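Local coordinates for protein Exo-arabinanase (Penicillium chrysogenum, PDB 3A72) that probably hydrolyses arabinan from one chain end as an exo-acting glycoside hydrolase, holding arabinobiose in its glycan pocket, at residues G93-G98 / L118-D123; H133-G138 / C163-Q168; G159-Y164 / K187-V192. All blocks are in the same frame, centred on the assembly; numbering follows the deposited sequence.

Contact 1 (G93-G98 / L118-D123); sequences GSFKKG and LYASQD
Phe-95 and Gln-122 meet ring to amide, their side chains crossing at about a right angle. The amide nitrogen comes in at the ring's edge, close to its plane, with Gln-122 NE2 3.6 Å from Phe-95 CD1 and CE1 only slightly farther off. Ring and amide planes are 27° apart, so the two flat groups continue one another rather than stack. The glutamine gets there by folding back: its chain bends at chi2 (-58°), which turns the amide from the strand end towards the loop. Thr-99 OG1 hydrogen-bonds to Gln-122 OE1, which favours the rotamer that leaves the NH2 end at the ring. Two residues earlier in the chain, the methyl of Ala-120 comes at the same ring obliquely, CB lying 4.2 Å from Phe-95 CE1. Val-131 and Leu-186 add further apolar cover to Phe-95.

The strand end touched here opens an Asp box, the S-x-D-x-G-x-T-W signature of sialidase-like propellers, at the turn between the third and fourth strands of a blade. Ser-121 OG takes the N-H of Gly-125, and Asp-123 OD2 pairs with Thr-127 OG1. Within the box Asp-123 N makes a weak bond to Ser-121 OG at 3.4 Å. On the loop side, Gly-98 has a positive phi (90°) that suits glycine. A water lies 3.1 Å from Gly-98 O and 2.9 Å from Ser-121 O, able to donate to either carbonyl, although other acceptors compete for its protons.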
loop_
_atom_site.group_PDB
_atom_site.type_symbol
_atom_site.label_atom_id
_atom_site.label_comp_id
_atom_site.label_asym_id
_atom_site.label_seq_id
_atom_site.Cartn_x
_atom_site.Cartn_y
_atom_site.Cartn_z
ATOM N N GLY A 93 -2.560 22.736 1.496
ATOM C CA GLY A 93 -3.740 23.579 1.578
ATOM C C GLY A 93 -4.000 23.978 3.003
ATOM O O GLY A 93 -3.140 24.476 3.733
ATOM N N SER A 94 -5.205 23.767 3.454
ATOM C CA SER A 94 -5.673 24.139 4.805
ATOM C C SER A 94 -5.323 23.060 5.840
ATOM O O SER A 94 -5.631 23.269 7.002
ATOM C CB SER A 94 -7.190 24.381 4.847
ATOM O OG SER A 94 -7.896 23.149 4.703
ATOM N N PHE A 95 -4.674 21.965 5.451
ATOM C CA PHE A 95 -4.381 20.845 6.333
ATOM C C PHE A 95 -2.910 20.860 6.754
ATOM O O PHE A 95 -1.975 20.751 5.928
ATOM C CB PHE A 95 -4.727 19.505 5.655
ATOM C CG PHE A 95 -6.189 19.359 5.388
ATOM C CD1 PHE A 95 -6.983 18.726 6.334
ATOM C CD2 PHE A 95 -6.800 19.838 4.247
ATOM C CE1 PHE A 95 -8.337 18.588 6.126
ATOM C CE2 PHE A 95 -8.151 19.709 4.026
ATOM C CZ PHE A 95 -8.934 19.095 4.978
ATOM N N LYS A 96 -2.705 21.049 8.074
ATOM C CA LYS A 96 -1.358 21.136 8.610
ATOM C C LYS A 96 -0.561 19.877 8.402
ATOM O O LYS A 96 -1.099 18.767 8.355
ATOM C CB LYS A 96 -1.463 21.369 10.180
ATOM C CG LYS A 96 -1.617 22.795 10.562
ATOM C CD LYS A 96 -1.731 22.953 12.082
ATOM C CE LYS A 96 -0.571 22.269 12.777
ATOM N NZ LYS A 96 -0.549 22.812 14.202
ATOM N N LYS A 97 0.786 20.021 8.386
ATOM C CA LYS A 97 1.692 18.912 8.634
ATOM C C LYS A 97 1.195 18.107 9.814
ATOM O O LYS A 97 0.799 18.703 10.837
ATOM C CB LYS A 97 3.060 19.469 8.926
ATOM C CG LYS A 97 4.150 18.456 9.208
ATOM C CD LYS A 97 5.495 19.069 9.404
ATOM C CE LYS A 97 5.744 19.873 10.663
ATOM N NZ LYS A 97 7.219 19.971 11.109
ATOM N N GLY A 98 1.220 16.798 9.684
ATOM C CA GLY A 98 0.774 15.941 10.764
ATOM C C GLY A 98 -0.677 15.604 10.739
ATOM O O GLY A 98 -1.138 14.734 11.514
ATOM N N LEU A 118 -11.323 9.961 0.845
ATOM C CA LEU A 118 -10.297 10.514 1.702
ATOM C C LEU A 118 -10.922 11.042 2.997
ATOM O O LEU A 118 -11.802 11.903 2.938
ATOM C CB LEU A 118 -9.509 11.644 0.983
ATOM C CG LEU A 118 -8.287 12.142 1.725
ATOM C CD1 LEU A 118 -7.204 11.120 1.767
ATOM C CD2 LEU A 118 -7.817 13.444 1.083
ATOM N N TYR A 119 -10.441 10.540 4.128
ATOM C CA TYR A 119 -10.783 10.951 5.478
ATOM C C TYR A 119 -9.538 11.547 6.138
ATOM O O TYR A 119 -8.402 11.195 5.848
ATOM C CB TYR A 119 -11.280 9.729 6.310
ATOM C CG TYR A 119 -12.744 9.454 6.033
ATOM C CD1 TYR A 119 -13.714 9.837 6.927
ATOM C CD2 TYR A 119 -13.176 8.840 4.861
ATOM C CE1 TYR A 119 -15.051 9.608 6.697
ATOM C CE2 TYR A 119 -14.507 8.631 4.580
ATOM C CZ TYR A 119 -15.453 9.013 5.504
ATOM O OH TYR A 119 -16.786 8.821 5.166
ATOM N N ALA A 120 -9.766 12.472 7.084
ATOM C CA ALA A 120 -8.677 13.124 7.808
ATOM C C ALA A 120 -8.964 13.119 9.298
ATOM O O ALA A 120 -10.114 13.269 9.761
ATOM C CB ALA A 120 -8.500 14.543 7.349
ATOM N N SER A 121 -7.890 13.015 10.061
ATOM C CA SER A 121 -7.888 13.132 11.491
ATOM C C SER A 121 -6.873 14.178 11.929
ATOM O O SER A 121 -5.716 14.169 11.447
ATOM C CB SER A 121 -7.480 11.785 12.136
ATOM O OG SER A 121 -7.285 11.930 13.537
ATOM N N GLN A 122 -7.289 15.080 12.808
ATOM C CA GLN A 122 -6.424 16.102 13.329
ATOM C C GLN A 122 -5.904 15.755 14.708
ATOM O O GLN A 122 -5.143 16.584 15.268
ATOM C CB GLN A 122 -7.166 17.435 13.373
ATOM C CG GLN A 122 -7.804 17.842 12.095
ATOM C CD GLN A 122 -6.875 17.970 10.930
ATOM O OE1 GLN A 122 -5.628 18.168 10.973
ATOM N NE2 GLN A 122 -7.513 17.904 9.778
ATOM N N ASP A 123 -6.228 14.610 15.258
ATOM C CA ASP A 123 -5.885 14.233 16.613
ATOM C C ASP A 123 -5.235 12.881 16.638
ATOM O O ASP A 123 -5.455 12.046 17.573
ATOM C CB ASP A 123 -7.138 14.277 17.529
ATOM C CG ASP A 123 -8.295 13.448 17.005
ATOM O OD1 ASP A 123 -8.111 12.607 16.093
ATOM O OD2 ASP A 123 -9.419 13.636 17.537
HETATM O O HOH W 1 -3.504 14.106 13.385
#

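Contact 2 (H133-G138 / C163-Q168); sequences HIAAGG and CYYSDQ
Ala-135 sets its methyl against the phenol end of Tyr-165: CB is 3.3 Å from Tyr-165 OH and 3.5 Å from its CZ, approaching the ring obliquely. Beside it Ile-134 covers Cys-163 with two branches, CD1 3.9 Å from Cys-163 SG and CG2 4.0 Å from Cys-163 CB. All four residues are buried, and this is the tight end of the contact. Two consecutive residues of strand 129-137 can both point at strand 160-167 because Ile-134 and Ala-135 form a classic beta bulge opposite Ile-116. Tyr-165 carries CG between its backbone N and carbonyl carbon (chi1 59°), and its ring reaches from one sheet to the next. The strands belong to successive blades of a six-bladed beta-propeller; their backbones stay well apart, 9.0 Å between the CA atoms of Ala-135 and Tyr-165.

Toward Gly-137 and Gly-138 the two strands no longer touch directly. Ala-136 points away and is exposed. Here Arg-169 does the joining, in a salt bridge with Asp-167 OD1 and a hydrogen bond to Ala-136 O. Ser-166 and Gln-168, on the same strand as Tyr-165, touch the bound arabinofuranose.

No hydrogen bond passes directly between the segments. The buried Tyr-165 hydroxyl instead accepts from Gln-181 NE2 and weakly from Arg-169 NH2, and Gln-181 also reaches Ile-134 O weakly. The two segments thus meet by van der Waals contact alone, and the Tyr-165 hydroxyl finds its hydrogen-bond partner in Gln-181, outside both.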
loop_
_atom_site.group_PDB
_atom_site.type_symbol
_atom_site.label_atom_id
_atom_site.label_comp_id
_atom_site.label_asym_id
_atom_site.label_seq_id
_atom_site.Cartn_x
_atom_site.Cartn_y
_atom_site.Cartn_z
ATOM N N HIS A 133 -14.062 12.797 -2.240
ATOM C CA HIS A 133 -13.872 11.666 -3.134
ATOM C C HIS A 133 -12.638 11.931 -3.981
ATOM O O HIS A 133 -12.458 13.037 -4.479
ATOM C CB HIS A 133 -15.025 11.548 -4.110
ATOM C CG HIS A 133 -16.339 11.295 -3.460
ATOM N ND1 HIS A 133 -17.311 12.189 -2.984
ATOM C CD2 HIS A 133 -16.817 10.091 -3.202
ATOM C CE1 HIS A 133 -18.330 11.479 -2.464
ATOM N NE2 HIS A 133 -18.048 10.182 -2.582
ATOM N N ILE A 134 -11.802 10.910 -4.160
ATOM C CA ILE A 134 -10.650 11.010 -5.089
ATOM C C ILE A 134 -11.066 10.532 -6.468
ATOM O O ILE A 134 -10.913 11.249 -7.456
ATOM C CB ILE A 134 -9.449 10.202 -4.517
ATOM C CG1 ILE A 134 -9.136 10.595 -3.073
ATOM C CG2 ILE A 134 -8.266 10.380 -5.446
ATOM C CD1 ILE A 134 -7.884 10.015 -2.467
ATOM N N ALA A 135 -11.594 9.301 -6.544
ATOM C CA ALA A 135 -11.862 8.667 -7.833
ATOM C C ALA A 135 -12.859 7.555 -7.618
ATOM O O ALA A 135 -12.712 6.796 -6.669
ATOM C CB ALA A 135 -10.570 8.074 -8.412
ATOM N N ALA A 136 -13.826 7.415 -8.523
ATOM C CA ALA A 136 -14.867 6.401 -8.405
ATOM C C ALA A 136 -14.968 5.625 -9.712
ATOM O O ALA A 136 -14.630 6.129 -10.784
ATOM C CB ALA A 136 -16.187 6.981 -8.005
ATOM N N GLY A 137 -15.407 4.382 -9.609
ATOM C CA GLY A 137 -15.549 3.508 -10.745
ATOM C C GLY A 137 -16.597 2.444 -10.516
ATOM O O GLY A 137 -17.477 2.518 -9.639
ATOM N N GLY A 138 -16.503 1.412 -11.336
ATOM C CA GLY A 138 -17.484 0.340 -11.431
ATOM C C GLY A 138 -17.229 -0.834 -10.523
ATOM O O GLY A 138 -16.686 -0.716 -9.418
ATOM N N CYS A 163 -2.297 10.963 -5.285
ATOM C CA CYS A 163 -2.877 9.646 -5.050
ATOM C C CYS A 163 -2.673 8.804 -6.319
ATOM O O CYS A 163 -3.229 9.106 -7.359
ATOM C CB CYS A 163 -4.360 9.724 -4.738
ATOM S SG CYS A 163 -5.056 8.093 -4.346
ATOM N N TYR A 164 -1.810 7.807 -6.183
ATOM C CA TYR A 164 -1.617 6.775 -7.221
ATOM C C TYR A 164 -2.630 5.681 -6.988
ATOM O O TYR A 164 -2.891 5.311 -5.841
ATOM C CB TYR A 164 -0.224 6.189 -7.133
ATOM C CG TYR A 164 0.947 7.158 -7.197
ATOM C CD1 TYR A 164 1.510 7.554 -8.392
ATOM C CD2 TYR A 164 1.498 7.660 -5.995
ATOM C CE1 TYR A 164 2.582 8.431 -8.414
ATOM C CE2 TYR A 164 2.570 8.511 -6.016
ATOM C CZ TYR A 164 3.121 8.911 -7.229
ATOM O OH TYR A 164 4.203 9.749 -7.196
ATOM N N TYR A 165 -3.167 5.088 -8.059
ATOM C CA TYR A 165 -4.136 3.985 -7.898
ATOM C C TYR A 165 -4.202 3.219 -9.193
ATOM O O TYR A 165 -3.677 3.610 -10.234
ATOM C CB TYR A 165 -5.494 4.483 -7.405
ATOM C CG TYR A 165 -6.196 5.500 -8.280
ATOM C CD1 TYR A 165 -7.130 5.088 -9.218
ATOM C CD2 TYR A 165 -5.956 6.867 -8.175
ATOM C CE1 TYR A 165 -7.780 6.012 -10.010
ATOM C CE2 TYR A 165 -6.611 7.778 -8.943
ATOM C CZ TYR A 165 -7.517 7.358 -9.863
ATOM O OH TYR A 165 -8.152 8.284 -10.670
ATOM N N SER A 166 -4.840 2.032 -9.111
ATOM C CA SER A 166 -5.087 1.184 -10.249
ATOM C C SER A 166 -6.453 1.506 -10.862
ATOM O O SER A 166 -7.400 1.759 -10.101
ATOM C CB SER A 166 -5.035 -0.281 -9.866
ATOM O OG SER A 166 -3.848 -0.600 -9.164
ATOM N N ASP A 167 -6.553 1.479 -12.185
ATOM C CA ASP A 167 -7.720 2.003 -12.871
ATOM C C ASP A 167 -8.149 1.070 -13.973
ATOM O O ASP A 167 -7.337 0.779 -14.873
ATOM C CB ASP A 167 -7.383 3.376 -13.433
ATOM C CG ASP A 167 -8.531 4.182 -13.941
ATOM O OD1 ASP A 167 -9.694 3.699 -13.845
ATOM O OD2 ASP A 167 -8.306 5.321 -14.403
ATOM N N GLN A 168 -9.386 0.613 -13.978
ATOM C CA GLN A 168 -9.950 -0.144 -15.052
ATOM C C GLN A 168 -10.927 0.672 -15.920
ATOM O O GLN A 168 -11.554 0.109 -16.836
ATOM C CB GLN A 168 -10.660 -1.405 -14.547
ATOM C CG GLN A 168 -9.680 -2.449 -13.981
ATOM C CD GLN A 168 -10.323 -3.768 -13.702
ATOM O OE1 GLN A 168 -11.152 -4.312 -14.546
ATOM N NE2 GLN A 168 -9.976 -4.406 -12.690
#

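Contact 3 (G159-Y164 / K187-V192)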
loop_
_atom_site.group_PDB
_atom_site.type_symbol
_atom_site.label_atom_id
_atom_site.label_comp_id
_atom_site.label_asym_id
_atom_site.label_seq_id
_atom_site.Cartn_x
_atom_site.Cartn_y
_atom_site.Cartn_z
ATOM N N GLY A 159 3.960 20.708 -1.571
ATOM C CA GLY A 159 2.714 21.269 -1.188
ATOM C C GLY A 159 1.503 20.625 -1.823
ATOM O O GLY A 159 0.381 21.153 -1.683
ATOM N N LYS A 160 1.687 19.506 -2.495
ATOM C CA LYS A 160 0.624 18.774 -3.156
ATOM C C LYS A 160 0.553 17.354 -2.605
ATOM O O LYS A 160 1.562 16.816 -2.140
ATOM C CB LYS A 160 0.903 18.684 -4.663
ATOM C CG LYS A 160 0.986 20.047 -5.341
ATOM C CD LYS A 160 1.457 19.929 -6.814
ATOM C CE LYS A 160 2.967 19.684 -6.935
ATOM N NZ LYS A 160 3.294 19.541 -8.421
ATOM N N LEU A 161 -0.623 16.780 -2.713
ATOM C CA LEU A 161 -0.797 15.375 -2.425
ATOM C C LEU A 161 -1.133 14.626 -3.730
ATOM O O LEU A 161 -2.036 15.069 -4.462
ATOM C CB LEU A 161 -1.891 15.119 -1.401
ATOM C CG LEU A 161 -2.068 13.687 -0.929
ATOM C CD1 LEU A 161 -0.882 13.254 -0.103
ATOM C CD2 LEU A 161 -3.343 13.504 -0.141
ATOM N N ILE A 162 -0.388 13.567 -3.964
ATOM C CA ILE A 162 -0.590 12.694 -5.085
ATOM C C ILE A 162 -1.249 11.409 -4.587
ATOM O O ILE A 162 -0.800 10.815 -3.595
ATOM C CB ILE A 162 0.732 12.351 -5.797
ATOM C CG1 ILE A 162 1.515 13.613 -6.193
ATOM C CG2 ILE A 162 0.526 11.464 -6.983
ATOM C CD1 ILE A 162 2.995 13.318 -6.491
ATOM N N CYS A 163 -2.297 10.963 -5.285
ATOM C CA CYS A 163 -2.877 9.646 -5.050
ATOM C C CYS A 163 -2.673 8.804 -6.319
ATOM O O CYS A 163 -3.229 9.106 -7.359
ATOM C CB CYS A 163 -4.360 9.724 -4.738
ATOM S SG CYS A 163 -5.056 8.093 -4.346
ATOM N N TYR A 164 -1.810 7.807 -6.183
ATOM C CA TYR A 164 -1.617 6.775 -7.221
ATOM C C TYR A 164 -2.630 5.681 -6.988
ATOM O O TYR A 164 -2.891 5.311 -5.841
ATOM C CB TYR A 164 -0.224 6.189 -7.133
ATOM C CG TYR A 164 0.947 7.158 -7.197
ATOM C CD1 TYR A 164 1.510 7.554 -8.392
ATOM C CD2 TYR A 164 1.498 7.660 -5.995
ATOM C CE1 TYR A 164 2.582 8.431 -8.414
ATOM C CE2 TYR A 164 2.570 8.511 -6.016
ATOM C CZ TYR A 164 3.121 8.911 -7.229
ATOM O OH TYR A 164 4.203 9.749 -7.196
ATOM N N LYS A 187 -9.293 18.646 -1.483
ATOM C CA LYS A 187 -10.677 18.756 -1.793
ATOM C C LYS A 187 -10.906 18.692 -3.273
ATOM O O LYS A 187 -11.870 18.035 -3.684
ATOM C CB LYS A 187 -11.200 20.109 -1.264
ATOM C CG LYS A 187 -11.130 20.173 0.270
ATOM C CD LYS A 187 -11.434 21.584 0.661
ATOM C CE LYS A 187 -11.579 21.861 2.137
ATOM N NZ LYS A 187 -12.153 23.245 2.364
ATOM N N ASN A 188 -10.096 19.346 -4.023
ATOM C CA ASN A 188 -10.279 19.421 -5.466
ATOM C C ASN A 188 -9.145 18.641 -6.079
ATOM O O ASN A 188 -8.000 18.960 -5.766
ATOM C CB ASN A 188 -10.252 20.859 -5.958
ATOM C CG ASN A 188 -11.418 21.615 -5.380
ATOM O OD1 ASN A 188 -12.470 21.425 -5.970
ATOM N ND2 ASN A 188 -11.205 22.423 -4.324
ATOM N N TRP A 189 -9.507 17.650 -6.911
ATOM C CA TRP A 189 -8.482 16.816 -7.538
ATOM C C TRP A 189 -8.342 17.156 -9.055
ATOM O O TRP A 189 -9.316 17.434 -9.749
ATOM C CB TRP A 189 -8.787 15.347 -7.377
ATOM C CG TRP A 189 -8.753 14.937 -5.928
ATOM C CD1 TRP A 189 -9.759 15.041 -5.011
ATOM C CD2 TRP A 189 -7.589 14.363 -5.254
ATOM N NE1 TRP A 189 -9.272 14.556 -3.868
ATOM C CE2 TRP A 189 -7.978 14.130 -3.921
ATOM C CE3 TRP A 189 -6.294 14.017 -5.657
ATOM C CZ2 TRP A 189 -7.127 13.588 -2.978
ATOM C CZ3 TRP A 189 -5.426 13.458 -4.715
ATOM C CH2 TRP A 189 -5.835 13.242 -3.392
ATOM N N GLY A 190 -7.093 17.144 -9.568
ATOM C CA GLY A 190 -6.846 17.368 -10.955
ATOM C C GLY A 190 -7.233 16.158 -11.792
ATOM O O GLY A 190 -7.711 15.150 -11.282
ATOM N N PRO A 191 -6.988 16.244 -13.086
ATOM C CA PRO A 191 -7.430 15.171 -13.935
ATOM C C PRO A 191 -6.625 13.894 -13.748
ATOM O O PRO A 191 -5.512 13.887 -13.216
ATOM C CB PRO A 191 -7.248 15.726 -15.328
ATOM C CG PRO A 191 -6.317 16.858 -15.169
ATOM C CD PRO A 191 -6.309 17.328 -13.764
ATOM N N VAL A 192 -7.207 12.803 -14.196
ATOM C CA VAL A 192 -6.507 11.533 -14.198
ATOM C C VAL A 192 -5.313 11.582 -15.137
ATOM O O VAL A 192 -5.452 11.903 -16.322
ATOM C CB VAL A 192 -7.489 10.378 -14.602
ATOM C CG1 VAL A 192 -6.757 9.061 -14.656
ATOM C CG2 VAL A 192 -8.643 10.374 -13.596
#
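The apolar contacts come first: the six-membered ring of Trp-189 meets Leu-161 and Cys-163, two residues apart on one side of strand 160-167. Leu-161 CD2 approaches Trp-189 CH2 to 4.1 Å, the two side chains crossing at a slant. Cys-163 brings its CB to the indole at an oblique angle, 3.9 Å from Trp-189 CZ3. With CG beside its backbone N (chi1 -64°), the tryptophan carries the ring from the loop to the strand.

Backbone against ring is the second kind. Leu-161 O lies 3.8 Å from Trp-189 CZ3, again oblique to the indole, as a plain van der Waals neighbour.

Polar bonds go to other residues. Trp-189 NE1 bonds to Ser-132 OG, and the loop before strand 193-196 is tied by Asp-185 OD1, which takes the backbone N-H groups of Lys-187 and Asn-188.

The loop links the third and fourth strands of this propeller blade, the position where neighbouring Asp-box turns sit. Since the indole also packs on Ile-134 of the preceding blade, its hydrocarbon part fills the seam between blades while its one N-H is satisfied across that seam.

In the fold
From the N terminus, contact 1 comes first, bringing the loop before strand 100-106 against the end of strand 114-121 and closing a loop within one propeller blade. Contact 2 follows in series: it runs from the outermost strand of that blade, 129-137, to strand 160-167 of the next, so it ties blade to blade. Contact 3 starts on the strand where contact 2 ends, sharing Cys-163 and Tyr-164, and closes its loop inside the second blade. Trp-189 of contact 3 touches both others, with CZ2 3.6 Å from Ile-134 CG1 of contact 2 and 4.1 Å from Leu-118 CD2 of contact 1, so its indole bridges the packing of all three.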